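Local coordinates for protein L-rhamnose mutarotase (Formosa agariphila, PDB 6HHN) that interconverts the alpha and beta anomers of L-rhamnose, a mutarotase step in the degradation of the green-algal polysaccharide ulvan, at residues Ala16-Leu21 / Thr60-Ala65; Gly48-Ser53 / Phe66-Gly71; Trp87-Ala92 / Pro99-Val104. All coordinates share one frame; numbering follows the deposited sequence.

In the fold
Contacts 1 and 2 follow one another along strand 62-69, with centres about 17 Å apart. They touch where Phe17 CZ meets Tyr52 OH at 3.9 Å, and both reach the second subunit of the homodimer. Contact 3, in which helix 82-91 meets the loop before strand 106-114, has its centre about 14 Å from that of contact 1 and joins it where Met19 CG approaches Val104 O at 3.4 Å. Contacts 2 and 3 do not touch; their nearest atoms are about 7 Å apart. Even so, both contribute to the rhamnose site inferred by similarity: Tyr52 from contact 2, Trp87 and Trp88 from contact 3.

Contact 1. Residues Ala16-Leu21 / Thr60-Ala65; sequences AFKMKL and TNTLFA
Phe17 lays one face of its ring over Ala65, whose CB stands 3.5 Å from the ring centroid and 17° off the normal, shifted toward the CE2-CZ rim, a CH-pi contact. A chi1 of 49° sets CG between the backbone N and the carbonyl carbon, from where the ring extends over Ala65. Met19 shares that face of the sheet: its SD lies in the plane of the Phe17 ring at the edge, its CE is 4.2 Å from Ala65 CB, and its CB packs on Leu63 CB. The strands run antiparallel. Phe17 with Ala65 and Met19 with Leu63 are hydrogen-bonded pairs, as in Ala65 N to Phe17 O at 2.8 Å, and Leu21 N carries the pairing on to Asn61 O.

On the other face, Lys18 brings CG to within 3.8 Å of Thr62 CG2. Lys20 folds back through bends at chi2 and chi3, and its NZ donates to Thr60 O at 2.8 Å, nearly along the C=O axis, and to Thr62 OG1 at 2.9 Å. A methionine in its place would probably leave Thr60 O and Thr62 OG1 without this shared donor, and the turn around Thr60 less firmly tied to strand 13-20. Asn61 and Thr62 form a G1 beta bulge opposite Asp57.

Strand 62-69 lies between strands 13-20 and 52-57, as befits a dimeric alpha-beta barrel. Leu21 and Leu63 pack against Tyr29 of helix 26-34 and Ile56 of strand 52-57, whereas Phe64, on the opposite face, meets Phe64 of the second subunit in the conformer described here.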
ATOM      1  N   ALA A  16       0.699   5.294  -4.706  1.00 18.24           N
ATOM      2  CA  ALA A  16      -0.225   4.438  -3.984  1.00 16.52           C
ATOM      3  C   ALA A  16      -1.596   5.088  -3.957  1.00 17.61           C
ATOM      4  O   ALA A  16      -1.721   6.320  -3.907  1.00 19.54           O
ATOM      5  CB  ALA A  16       0.249   4.197  -2.542  1.00 19.67           C
ATOM      6  N   PHE A  17      -2.621   4.233  -3.936  1.00 16.59           N
ATOM      7  CA  PHE A  17      -3.989   4.736  -3.921  1.00 16.77           C
ATOM      8  C   PHE A  17      -4.919   3.704  -3.317  1.00 15.86           C
ATOM      9  O   PHE A  17      -4.615   2.513  -3.277  1.00 17.21           O
ATOM     10  CB  PHE A  17      -4.467   5.181  -5.311  1.00 18.20           C
ATOM     11  CG  PHE A  17      -4.226   4.196  -6.439  1.00 18.87           C
ATOM     12  CD1 PHE A  17      -2.993   4.125  -7.065  1.00 21.15           C
ATOM     13  CD2 PHE A  17      -5.223   3.344  -6.864  1.00 19.88           C
ATOM     14  CE1 PHE A  17      -2.769   3.229  -8.107  1.00 23.36           C
ATOM     15  CE2 PHE A  17      -5.004   2.452  -7.916  1.00 22.48           C
ATOM     16  CZ  PHE A  17      -3.775   2.404  -8.528  1.00 23.19           C
ATOM     17  N   LYS A  18      -6.070   4.186  -2.852  1.00 16.88           N
ATOM     18  CA  LYS A  18      -7.073   3.381  -2.172  1.00 17.12           C
ATOM     19  C   LYS A  18      -8.318   3.308  -3.041  1.00 19.82           C
ATOM     20  O   LYS A  18      -8.786   4.331  -3.552  1.00 20.05           O
ATOM     21  CB  LYS A  18      -7.392   4.054  -0.828  1.00 19.78           C
ATOM     22  CG  LYS A  18      -8.572   3.509  -0.080  1.00 24.21           C
ATOM     23  CD  LYS A  18      -8.851   4.296   1.221  1.00 23.17           C
ATOM     24  CE  LYS A  18     -10.233   3.969   1.727  1.00 26.72           C
ATOM     25  NZ  LYS A  18     -10.576   4.679   2.969  1.00 27.39           N
ATOM     26  N   MET A  19      -8.851   2.098  -3.194  1.00 16.97           N
ATOM     27  CA  MET A  19     -10.096   1.849  -3.908  1.00 16.48           C
ATOM     28  C   MET A  19     -11.034   1.073  -3.001  1.00 16.97           C
ATOM     29  O   MET A  19     -10.650   0.643  -1.910  1.00 18.11           O
ATOM     30  CB  MET A  19      -9.845   1.086  -5.210  1.00 17.31           C
ATOM     31  CG  MET A  19      -9.038   1.893  -6.217  1.00 17.36           C
ATOM     32  SD  MET A  19      -8.602   0.994  -7.700  1.00 21.32           S
ATOM     33  CE  MET A  19      -7.372  -0.127  -7.041  1.00 25.67           C
ATOM     34  N   LYS A  20     -12.271   0.885  -3.455  1.00 20.11           N
ATOM     35  CA  LYS A  20     -13.317   0.276  -2.644  1.00 20.33           C
ATOM     36  C   LYS A  20     -13.975  -0.835  -3.449  1.00 21.44           C
ATOM     37  O   LYS A  20     -14.435  -0.605  -4.569  1.00 21.93           O
ATOM     38  CB  LYS A  20     -14.374   1.298  -2.196  1.00 24.53           C
ATOM     39  CG  LYS A  20     -13.910   2.439  -1.260  1.00 28.71           C
ATOM     40  CD  LYS A  20     -13.417   1.934   0.091  1.00 30.15           C
ATOM     41  CE  LYS A  20     -14.499   1.210   0.874  1.00 31.57           C
ATOM     42  NZ  LYS A  20     -14.040   0.875   2.264  1.00 33.73           N
ATOM     43  N   LEU A  21     -14.000  -2.030  -2.892  1.00 21.72           N
ATOM     44  CA  LEU A  21     -14.721  -3.170  -3.447  1.00 23.05           C
ATOM     45  C   LEU A  21     -16.105  -3.255  -2.820  1.00 25.47           C
ATOM     46  O   LEU A  21     -16.316  -2.870  -1.660  1.00 29.83           O
ATOM     47  CB  LEU A  21     -13.907  -4.433  -3.127  1.00 28.59           C
ATOM     48  CG  LEU A  21     -14.223  -5.779  -3.768  1.00 33.66           C
ATOM     49  CD1 LEU A  21     -14.027  -5.723  -5.267  1.00 34.07           C
ATOM     50  CD2 LEU A  21     -13.349  -6.858  -3.157  1.00 36.88           C
ATOM     51  N   THR A  60     -12.946  -4.412   5.555  1.00 25.68           N
ATOM     52  CA  THR A  60     -13.415  -3.059   5.283  1.00 25.63           C
ATOM     53  C   THR A  60     -13.685  -2.815   3.808  1.00 27.09           C
ATOM     54  O   THR A  60     -13.941  -1.664   3.402  1.00 29.95           O
ATOM     55  CB  THR A  60     -12.423  -2.029   5.792  1.00 26.80           C
ATOM     56  OG1 THR A  60     -11.233  -2.150   5.021  1.00 26.37           O
ATOM     57  CG2 THR A  60     -12.110  -2.273   7.255  1.00 27.83           C
ATOM     58  N   ASN A  61     -13.637  -3.855   2.994  1.00 24.37           N
ATOM     59  CA  ASN A  61     -13.864  -3.709   1.560  1.00 26.61           C
ATOM     60  C   ASN A  61     -12.921  -2.683   0.952  1.00 23.95           C
ATOM     61  O   ASN A  61     -13.310  -1.938   0.029  1.00 29.16           O
ATOM     62  CB  ASN A  61     -15.320  -3.325   1.269  1.00 33.12           C
ATOM     63  CG  ASN A  61     -16.297  -4.160   2.048  1.00 40.27           C
ATOM     64  OD1 ASN A  61     -16.340  -5.378   1.882  1.00 42.00           O
ATOM     65  ND2 ASN A  61     -17.090  -3.514   2.914  1.00 44.15           N
ATOM     66  N   THR A  62     -11.665  -2.663   1.418  1.00 19.14           N
ATOM     67  CA  THR A  62     -10.727  -1.653   0.944  1.00 17.41           C
ATOM     68  C   THR A  62      -9.573  -2.290   0.182  1.00 16.75           C
ATOM     69  O   THR A  62      -9.008  -3.303   0.616  1.00 18.90           O
ATOM     70  CB  THR A  62     -10.198  -0.814   2.114  1.00 19.61           C
ATOM     71  OG1 THR A  62     -11.289  -0.089   2.701  1.00 23.33           O
ATOM     72  CG2 THR A  62      -9.131   0.155   1.649  1.00 22.90           C
ATOM     73  N   LEU A  63      -9.213  -1.675  -0.942  1.00 16.29           N
ATOM     74  CA  LEU A  63      -8.067  -2.089  -1.744  1.00 15.93           C
ATOM     75  C   LEU A  63      -6.983  -1.029  -1.642  1.00 15.82           C
ATOM     76  O   LEU A  63      -7.267   0.165  -1.765  1.00 17.61           O
ATOM     77  CB  LEU A  63      -8.481  -2.253  -3.210  1.00 17.88           C
ATOM     78  CG  LEU A  63      -9.572  -3.288  -3.471  1.00 18.95           C
ATOM     79  CD1 LEU A  63     -10.200  -3.110  -4.858  1.00 21.92           C
ATOM     80  CD2 LEU A  63      -9.007  -4.707  -3.312  1.00 21.59           C
ATOM     81  N   PHE A  64      -5.758  -1.464  -1.403  0.50 16.63           N
ATOM     82  CA  PHE A  64      -4.597  -0.588  -1.371  0.50 16.71           C
ATOM     83  C   PHE A  64      -3.685  -0.991  -2.519  0.50 16.37           C
ATOM     84  O   PHE A  64      -3.206  -2.129  -2.568  0.50 18.05           O
ATOM     85  CB  PHE A  64      -3.892  -0.711  -0.023  0.50 16.80           C
ATOM     86  CG  PHE A  64      -4.703  -0.186   1.146  0.50 16.72           C
ATOM     87  CD1 PHE A  64      -4.637   1.153   1.503  0.50 22.20           C
ATOM     88  CD2 PHE A  64      -5.513  -1.030   1.904  0.50 18.48           C
ATOM     89  CE1 PHE A  64      -5.352   1.646   2.584  0.50 20.88           C
ATOM     90  CE2 PHE A  64      -6.236  -0.538   3.004  0.50 20.19           C
ATOM     91  CZ  PHE A  64      -6.159   0.801   3.330  0.50 18.18           C
ATOM     92  N   ALA A  65      -3.455  -0.065  -3.441  1.00 15.92           N
ATOM     93  CA  ALA A  65      -2.642  -0.292  -4.626  1.00 16.06           C
ATOM     94  C   ALA A  65      -1.312   0.430  -4.490  1.00 17.40           C
ATOM     95  O   ALA A  65      -1.252   1.571  -4.009  1.00 17.59           O
ATOM     96  CB  ALA A  65      -3.369   0.237  -5.867  1.00 16.87           C
TER

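Contact 2. Residues Gly48-Ser53 / Phe66-Gly71; sequences GVSEYS and FQKVSG
Tyr52 and Gln67 run alongside each other in the same direction, with the amide plane turned 84° from the ring plane. Gln67 CG sits between the backbone N and the carbonyl carbon (chi1 61°), and farther out OE1 lies 3.4 Å above the plane of the Tyr52 ring, over its centre. The same oxygen is 3.8 Å from Val49 CG1.

Glu51 and Lys68 instead cross obliquely, and neither chain bends past CG. Lys68 NZ reaches Glu51 OE2 at 2.9 Å in a salt bridge, approaching from above the carboxylate plane, 42° out of it. Both ends also serve the dimer: Glu51 OE1 pairs with Lys68 of the second subunit, and Lys68 NZ with Glu51 of that subunit, so the charges form a reciprocal cluster across the interface.

The antiparallel pairing shifts by one residue between the hydrogen-bonded pairs Ser50-Lys68 and Ser53-Phe66, a beta bulge that takes in Glu51 and Tyr52. Glu51 occupies this corner with a positive phi. Tyr52, a substrate-binding residue by similarity, directly follows it, and its ring also meets Phe112 of the second subunit edge-to-face.

At the far end, Gly48 closes a helix as the C-prime residue of a Schellman motif. Its O accepts from Ser70 N at 2.8 Å and from a water at 2.7 Å, and that water is also hydrogen-bonded to Ser50 OG and Ser70 OG.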
ATOM      1  N   GLY A  48       4.801   2.692 -18.702  1.00 31.17           N
ATOM      2  CA  GLY A  48       5.803   2.844 -17.665  1.00 30.22           C
ATOM      3  C   GLY A  48       5.460   2.255 -16.316  1.00 29.56           C
ATOM      4  O   GLY A  48       6.195   2.492 -15.348  1.00 30.42           O
ATOM      5  N   VAL A  49       4.382   1.495 -16.213  1.00 26.94           N
ATOM      6  CA  VAL A  49       3.992   0.906 -14.937  1.00 24.45           C
ATOM      7  C   VAL A  49       4.755  -0.395 -14.726  1.00 25.45           C
ATOM      8  O   VAL A  49       4.840  -1.237 -15.632  1.00 26.68           O
ATOM      9  CB  VAL A  49       2.478   0.650 -14.894  1.00 24.56           C
ATOM     10  CG1 VAL A  49       2.089  -0.022 -13.570  1.00 25.42           C
ATOM     11  CG2 VAL A  49       1.715   1.934 -15.070  1.00 27.46           C
ATOM     12  N   SER A  50       5.293  -0.569 -13.522  1.00 27.16           N
ATOM     13  CA  SER A  50       5.891  -1.830 -13.117  1.00 26.35           C
ATOM     14  C   SER A  50       5.576  -2.078 -11.651  1.00 24.80           C
ATOM     15  O   SER A  50       5.131  -1.178 -10.924  1.00 25.91           O
ATOM     16  CB  SER A  50       7.408  -1.835 -13.328  1.00 29.26           C
ATOM     17  OG  SER A  50       8.044  -0.853 -12.523  1.00 30.48           O
ATOM     18  N   GLU A  51       5.791  -3.324 -11.231  1.00 26.71           N
ATOM     19  CA  GLU A  51       5.650  -3.733  -9.836  1.00 24.84           C
ATOM     20  C   GLU A  51       4.343  -3.224  -9.239  1.00 23.09           C
ATOM     21  O   GLU A  51       4.309  -2.591  -8.181  1.00 24.44           O
ATOM     22  CB  GLU A  51       6.855  -3.296  -9.019  1.00 29.45           C
ATOM     23  CG  GLU A  51       8.133  -3.960  -9.505  1.00 29.87           C
ATOM     24  CD  GLU A  51       9.330  -3.583  -8.674  1.00 34.98           C
ATOM     25  OE1 GLU A  51       9.236  -3.704  -7.436  1.00 37.72           O
ATOM     26  OE2 GLU A  51      10.346  -3.149  -9.262  1.00 36.27           O
ATOM     27  N   TYR A  52       3.266  -3.508  -9.947  1.00 21.52           N
ATOM     28  CA  TYR A  52       1.918  -3.081  -9.577  1.00 18.67           C
ATOM     29  C   TYR A  52       1.288  -4.172  -8.726  1.00 18.02           C
ATOM     30  O   TYR A  52       1.006  -5.263  -9.218  1.00 20.29           O
ATOM     31  CB  TYR A  52       1.124  -2.889 -10.869  1.00 19.90           C
ATOM     32  CG  TYR A  52      -0.274  -2.334 -10.760  1.00 18.94           C
ATOM     33  CD1 TYR A  52      -0.836  -1.936  -9.554  1.00 19.33           C
ATOM     34  CD2 TYR A  52      -1.045  -2.214 -11.905  1.00 21.56           C
ATOM     35  CE1 TYR A  52      -2.118  -1.424  -9.516  1.00 19.04           C
ATOM     36  CE2 TYR A  52      -2.305  -1.713 -11.870  1.00 23.48           C
ATOM     37  CZ  TYR A  52      -2.859  -1.321 -10.671  1.00 21.18           C
ATOM     38  OH  TYR A  52      -4.155  -0.813 -10.653  1.00 25.43           O
ATOM     39  N   SER A  53       1.064  -3.865  -7.446  1.00 17.70           N
ATOM     40  CA  SER A  53       0.418  -4.757  -6.510  1.00 17.35           C
ATOM     41  C   SER A  53      -0.875  -4.128  -6.015  1.00 17.53           C
ATOM     42  O   SER A  53      -0.954  -2.908  -5.839  1.00 18.75           O
ATOM     43  CB  SER A  53       1.274  -4.965  -5.244  1.00 19.43           C
ATOM     44  OG  SER A  53       2.382  -5.832  -5.496  1.00 22.78           O
ATOM     45  N   PHE A  66      -0.247  -0.245  -4.939  1.00 17.28           N
ATOM     46  CA  PHE A  66       1.097   0.300  -5.022  1.00 17.39           C
ATOM     47  C   PHE A  66       1.624   0.016  -6.421  1.00 16.97           C
ATOM     48  O   PHE A  66       1.456  -1.089  -6.926  1.00 18.75           O
ATOM     49  CB  PHE A  66       2.001  -0.394  -3.991  1.00 19.19           C
ATOM     50  CG  PHE A  66       3.458  -0.062  -4.139  1.00 21.82           C
ATOM     51  CD1 PHE A  66       4.283  -0.810  -4.978  1.00 24.74           C
ATOM     52  CD2 PHE A  66       3.998   1.011  -3.465  1.00 24.03           C
ATOM     53  CE1 PHE A  66       5.617  -0.486  -5.131  1.00 28.68           C
ATOM     54  CE2 PHE A  66       5.354   1.321  -3.603  1.00 27.02           C
ATOM     55  CZ  PHE A  66       6.152   0.572  -4.442  1.00 26.78           C
ATOM     56  N   GLN A  67       2.270   1.001  -7.041  1.00 18.72           N
ATOM     57  CA  GLN A  67       2.928   0.750  -8.317  1.00 20.97           C
ATOM     58  C   GLN A  67       4.101   1.700  -8.478  1.00 20.25           C
ATOM     59  O   GLN A  67       4.201   2.732  -7.804  1.00 22.10           O
ATOM     60  CB  GLN A  67       1.970   0.869  -9.508  1.00 25.54           C
ATOM     61  CG  GLN A  67       1.365   2.217  -9.644  1.00 25.90           C
ATOM     62  CD  GLN A  67       0.282   2.337 -10.731  1.00 28.67           C
ATOM     63  OE1 GLN A  67      -0.442   1.388 -11.074  1.00 29.33           O
ATOM     64  NE2 GLN A  67       0.163   3.519 -11.245  1.00 29.12           N
ATOM     65  N   LYS A  68       5.001   1.326  -9.373  1.00 23.30           N
ATOM     66  CA  LYS A  68       6.070   2.198  -9.822  1.00 25.66           C
ATOM     67  C   LYS A  68       5.745   2.681 -11.223  1.00 29.15           C
ATOM     68  O   LYS A  68       5.229   1.920 -12.044  1.00 28.31           O
ATOM     69  CB  LYS A  68       7.399   1.464  -9.870  1.00 29.60           C
ATOM     70  CG  LYS A  68       7.916   1.042  -8.526  1.00 30.95           C
ATOM     71  CD  LYS A  68       9.272   0.406  -8.696  1.00 35.15           C
ATOM     72  CE  LYS A  68       9.725  -0.233  -7.414  1.00 38.00           C
ATOM     73  NZ  LYS A  68      11.066  -0.889  -7.557  1.00 36.80           N
ATOM     74  N   VAL A  69       6.063   3.940 -11.494  1.00 29.03           N
ATOM     75  CA  VAL A  69       5.797   4.547 -12.787  1.00 34.37           C
ATOM     76  C   VAL A  69       7.076   5.217 -13.248  1.00 45.29           C
ATOM     77  O   VAL A  69       7.625   6.073 -12.542  1.00 45.83           O
ATOM     78  CB  VAL A  69       4.638   5.553 -12.733  1.00 40.81           C
ATOM     79  CG1 VAL A  69       4.430   6.178 -14.105  1.00 49.56           C
ATOM     80  CG2 VAL A  69       3.361   4.861 -12.254  1.00 42.19           C
ATOM     81  N   SER A  70       7.557   4.817 -14.423  1.00 52.82           N
ATOM     82  CA  SER A  70       8.760   5.403 -15.013  1.00 61.86           C
ATOM     83  C   SER A  70       8.310   6.365 -16.105  1.00 73.90           C
ATOM     84  O   SER A  70       8.230   6.023 -17.284  1.00 78.26           O
ATOM     85  CB  SER A  70       9.672   4.309 -15.551  1.00 83.56           C
ATOM     86  OG  SER A  70      10.094   3.455 -14.502  1.00 85.80           O
ATOM     87  N   GLY A  71       7.997   7.589 -15.688  1.00 97.80           N
ATOM     88  CA  GLY A  71       7.572   8.633 -16.601  1.00102.97           C
ATOM     89  C   GLY A  71       6.511   8.193 -17.589  1.00105.50           C
ATOM     90  O   GLY A  71       5.525   7.561 -17.217  1.00106.62           O
TER
HETATM   91  O   HOH W   1       8.146   1.585 -13.782  1.00 31.61           O

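Contact 3. Residues Trp87-Ala92 / Pro99-Val104; sequences WWDFMA and PDNSPV
Trp88, near the C-terminal end of helix 82-91, rests its indole on a loop shaped by an Asx turn, in which Asp100 OD1 accepts from the backbone N of Ser102 at 2.9 Å. The same oxygen takes a second hydrogen bond, 2.6 Å from Ser102 OG, through its syn lone pair, whereas the backbone N meets it from above the carboxylate plane. Two donors thus grip one carboxylate oxygen and hold in place the hydroxyl of Ser102, whose OG is also hydrogen-bonded to Asn98 ND2.

The nonpolar part of the contact is a pair of CH-pi interactions on one face of the indole. Trp88 CG lies anti to the carbonyl carbon, beside the backbone N, and from there the ring system extends over the loop. Ser102 CB stands 3.5 Å from the centroid of the six-membered ring and only 8° off its normal. Pro103 CD lies 3.8 Å from the centroid of the five-membered ring, with the proline side chain crossing that of Trp88 at about a right angle. This places successive loop residues under the two halves of the indole of Trp88, a substrate-binding residue by similarity, and so probably helps to set its orientation. Trp87, also assigned to the substrate site by similarity, turns instead to His33 and Trp37, which its ring meets edge-to-face.

Polar links join the helix to Asn101. Its ND2 donates to Asp89 OD1 at 2.9 Å and almost straight, with an N-H...O angle of 177°; the acceptor lies in the amide plane, although the carboxylate is turned 86° against it. On the other branch of that amide, Asn101 OD1 sits 3.5 Å from Ala92 CB.

Water provides a further bridge: one molecule donates to both Trp88 O and Asn101 O, at 2.8 Å from each.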
ATOM      1  N   TRP A  87     -12.095  -2.363 -19.563  1.00 15.12           N
ATOM      2  CA  TRP A  87     -11.819  -3.024 -18.287  1.00 15.53           C
ATOM      3  C   TRP A  87     -12.673  -2.421 -17.167  1.00 15.23           C
ATOM      4  O   TRP A  87     -13.271  -3.151 -16.374  1.00 15.12           O
ATOM      5  CB  TRP A  87     -10.314  -2.935 -17.952  1.00 15.95           C
ATOM      6  CG  TRP A  87      -9.980  -3.635 -16.660  1.00 14.86           C
ATOM      7  CD1 TRP A  87      -9.691  -3.047 -15.465  1.00 17.15           C
ATOM      8  CD2 TRP A  87      -9.915  -5.042 -16.444  1.00 16.67           C
ATOM      9  NE1 TRP A  87      -9.442  -4.010 -14.504  1.00 21.09           N
ATOM     10  CE2 TRP A  87      -9.570  -5.244 -15.083  1.00 18.85           C
ATOM     11  CE3 TRP A  87     -10.096  -6.161 -17.267  1.00 16.37           C
ATOM     12  CZ2 TRP A  87      -9.430  -6.515 -14.529  1.00 19.57           C
ATOM     13  CZ3 TRP A  87      -9.933  -7.422 -16.718  1.00 19.44           C
ATOM     14  CH2 TRP A  87      -9.623  -7.585 -15.353  1.00 20.41           C
ATOM     15  N   TRP A  88     -12.761  -1.104 -17.117  1.00 16.45           N
ATOM     16  CA  TRP A  88     -13.636  -0.469 -16.135  1.00 16.76           C
ATOM     17  C   TRP A  88     -15.069  -0.970 -16.283  1.00 15.66           C
ATOM     18  O   TRP A  88     -15.735  -1.300 -15.285  1.00 16.32           O
ATOM     19  CB  TRP A  88     -13.581   1.036 -16.326  1.00 20.69           C
ATOM     20  CG  TRP A  88     -12.293   1.670 -15.939  1.00 25.26           C
ATOM     21  CD1 TRP A  88     -11.276   1.117 -15.212  1.00 28.55           C
ATOM     22  CD2 TRP A  88     -11.874   2.991 -16.277  1.00 30.43           C
ATOM     23  NE1 TRP A  88     -10.259   2.033 -15.053  1.00 31.79           N
ATOM     24  CE2 TRP A  88     -10.607   3.189 -15.706  1.00 32.27           C
ATOM     25  CE3 TRP A  88     -12.464   4.033 -16.993  1.00 32.80           C
ATOM     26  CZ2 TRP A  88      -9.915   4.385 -15.839  1.00 36.59           C
ATOM     27  CZ3 TRP A  88     -11.770   5.215 -17.136  1.00 36.64           C
ATOM     28  CH2 TRP A  88     -10.513   5.383 -16.561  1.00 36.85           C
ATOM     29  N   ASP A  89     -15.582  -1.010 -17.514  1.00 15.63           N
ATOM     30  CA  ASP A  89     -16.947  -1.494 -17.706  1.00 16.85           C
ATOM     31  C   ASP A  89     -17.094  -2.929 -17.198  1.00 15.60           C
ATOM     32  O   ASP A  89     -18.107  -3.296 -16.592  1.00 17.08           O
ATOM     33  CB  ASP A  89     -17.306  -1.468 -19.193  1.00 17.91           C
ATOM     34  CG  ASP A  89     -17.437  -0.057 -19.786  1.00 21.10           C
ATOM     35  OD1 ASP A  89     -17.536   0.939 -19.048  1.00 22.07           O
ATOM     36  OD2 ASP A  89     -17.445   0.046 -21.041  1.00 23.03           O
ATOM     37  N   PHE A  90     -16.110  -3.786 -17.494  1.00 15.61           N
ATOM     38  CA  PHE A  90     -16.153  -5.191 -17.087  1.00 16.41           C
ATOM     39  C   PHE A  90     -16.176  -5.351 -15.576  1.00 16.19           C
ATOM     40  O   PHE A  90     -16.818  -6.278 -15.063  1.00 17.42           O
ATOM     41  CB  PHE A  90     -14.934  -5.864 -17.717  1.00 15.64           C
ATOM     42  CG  PHE A  90     -14.729  -7.298 -17.367  1.00 15.22           C
ATOM     43  CD1 PHE A  90     -15.600  -8.275 -17.779  1.00 16.57           C
ATOM     44  CD2 PHE A  90     -13.579  -7.686 -16.686  1.00 16.79           C
ATOM     45  CE1 PHE A  90     -15.382  -9.608 -17.483  1.00 17.73           C
ATOM     46  CE2 PHE A  90     -13.341  -9.010 -16.400  1.00 19.77           C
ATOM     47  CZ  PHE A  90     -14.242  -9.980 -16.798  1.00 18.30           C
ATOM     48  N   MET A  91     -15.510  -4.457 -14.845  1.00 15.17           N
ATOM     49  CA  MET A  91     -15.359  -4.553 -13.407  1.00 15.68           C
ATOM     50  C   MET A  91     -16.431  -3.793 -12.627  1.00 17.18           C
ATOM     51  O   MET A  91     -16.434  -3.860 -11.391  1.00 18.56           O
ATOM     52  CB  MET A  91     -13.981  -4.008 -13.010  1.00 18.06           C
ATOM     53  CG  MET A  91     -12.810  -4.863 -13.484  1.00 19.60           C
ATOM     54  SD  MET A  91     -12.824  -6.513 -12.803  1.00 22.04           S
ATOM     55  CE  MET A  91     -12.770  -6.117 -11.065  1.00 25.04           C
ATOM     56  N   ALA A  92     -17.322  -3.066 -13.292  1.00 16.84           N
ATOM     57  CA  ALA A  92     -18.099  -2.032 -12.619  1.00 17.78           C
ATOM     58  C   ALA A  92     -19.149  -2.587 -11.663  1.00 18.98           C
ATOM     59  O   ALA A  92     -19.602  -1.850 -10.791  1.00 24.38           O
ATOM     60  CB  ALA A  92     -18.778  -1.146 -13.662  1.00 21.64           C
ATOM     61  N   PRO A  99     -19.764   7.384 -12.462  1.00 18.04           N
ATOM     62  CA  PRO A  99     -20.677   7.202 -13.601  1.00 19.62           C
ATOM     63  C   PRO A  99     -20.036   6.659 -14.867  1.00 21.36           C
ATOM     64  O   PRO A  99     -20.705   5.920 -15.607  1.00 22.61           O
ATOM     65  CB  PRO A  99     -21.265   8.612 -13.784  1.00 21.29           C
ATOM     66  CG  PRO A  99     -21.292   9.168 -12.357  1.00 20.70           C
ATOM     67  CD  PRO A  99     -19.961   8.679 -11.781  1.00 20.12           C
ATOM     68  N   ASP A 100     -18.772   6.981 -15.138  1.00 19.74           N
ATOM     69  CA  ASP A 100     -18.076   6.470 -16.318  1.00 18.98           C
ATOM     70  C   ASP A 100     -17.449   5.103 -16.094  1.00 19.33           C
ATOM     71  O   ASP A 100     -16.759   4.592 -16.991  1.00 21.52           O
ATOM     72  CB  ASP A 100     -17.033   7.475 -16.835  1.00 20.40           C
ATOM     73  CG  ASP A 100     -15.848   7.664 -15.901  1.00 22.30           C
ATOM     74  OD1 ASP A 100     -15.760   6.994 -14.849  1.00 21.09           O
ATOM     75  OD2 ASP A 100     -14.982   8.498 -16.256  1.00 26.06           O
ATOM     76  N   ASN A 101     -17.721   4.488 -14.954  1.00 18.76           N
ATOM     77  CA  ASN A 101     -17.269   3.161 -14.533  1.00 18.58           C
ATOM     78  C   ASN A 101     -15.824   3.132 -14.057  1.00 17.26           C
ATOM     79  O   ASN A 101     -15.380   2.077 -13.617  1.00 17.72           O
ATOM     80  CB  ASN A 101     -17.549   2.074 -15.584  1.00 17.64           C
ATOM     81  CG  ASN A 101     -19.030   1.785 -15.728  1.00 20.36           C
ATOM     82  OD1 ASN A 101     -19.828   1.990 -14.793  1.00 23.24           O
ATOM     83  ND2 ASN A 101     -19.413   1.302 -16.888  1.00 25.57           N
ATOM     84  N   SER A 102     -15.105   4.249 -14.066  1.00 17.30           N
ATOM     85  CA  SER A 102     -13.772   4.247 -13.469  1.00 17.85           C
ATOM     86  C   SER A 102     -13.901   4.073 -11.958  1.00 16.97           C
ATOM     87  O   SER A 102     -14.827   4.614 -11.339  1.00 18.63           O
ATOM     88  CB  SER A 102     -13.033   5.544 -13.785  1.00 19.61           C
ATOM     89  OG  SER A 102     -13.687   6.676 -13.230  1.00 19.73           O
ATOM     90  N   PRO A 103     -13.013   3.311 -11.334  1.00 15.95           N
ATOM     91  CA  PRO A 103     -13.108   3.121  -9.885  1.00 17.25           C
ATOM     92  C   PRO A 103     -12.853   4.415  -9.144  1.00 15.75           C
ATOM     93  O   PRO A 103     -12.012   5.230  -9.529  1.00 17.73           O
ATOM     94  CB  PRO A 103     -12.008   2.097  -9.575  1.00 19.69           C
ATOM     95  CG  PRO A 103     -11.135   2.063 -10.738  1.00 26.39           C
ATOM     96  CD  PRO A 103     -11.934   2.496 -11.941  1.00 19.40           C
ATOM     97  N   VAL A 104     -13.639   4.631  -8.083  1.00 16.79           N
ATOM     98  CA  VAL A 104     -13.292   5.655  -7.110  1.00 18.05           C
ATOM     99  C   VAL A 104     -11.895   5.366  -6.592  1.00 18.60           C
ATOM    100  O   VAL A 104     -11.547   4.217  -6.302  1.00 18.74           O
ATOM    101  CB  VAL A 104     -14.336   5.658  -5.980  1.00 21.44           C
ATOM    102  CG1 VAL A 104     -13.916   6.601  -4.879  1.00 27.07           C
ATOM    103  CG2 VAL A 104     -15.711   6.048  -6.537  1.00 22.02           C
TER
HETATM  104  O   HOH W   2     -14.591  -0.469 -12.851  1.00 17.99           O
HETATM  105  O   HOH W   3     -18.683   3.497 -19.604  1.00 42.39           O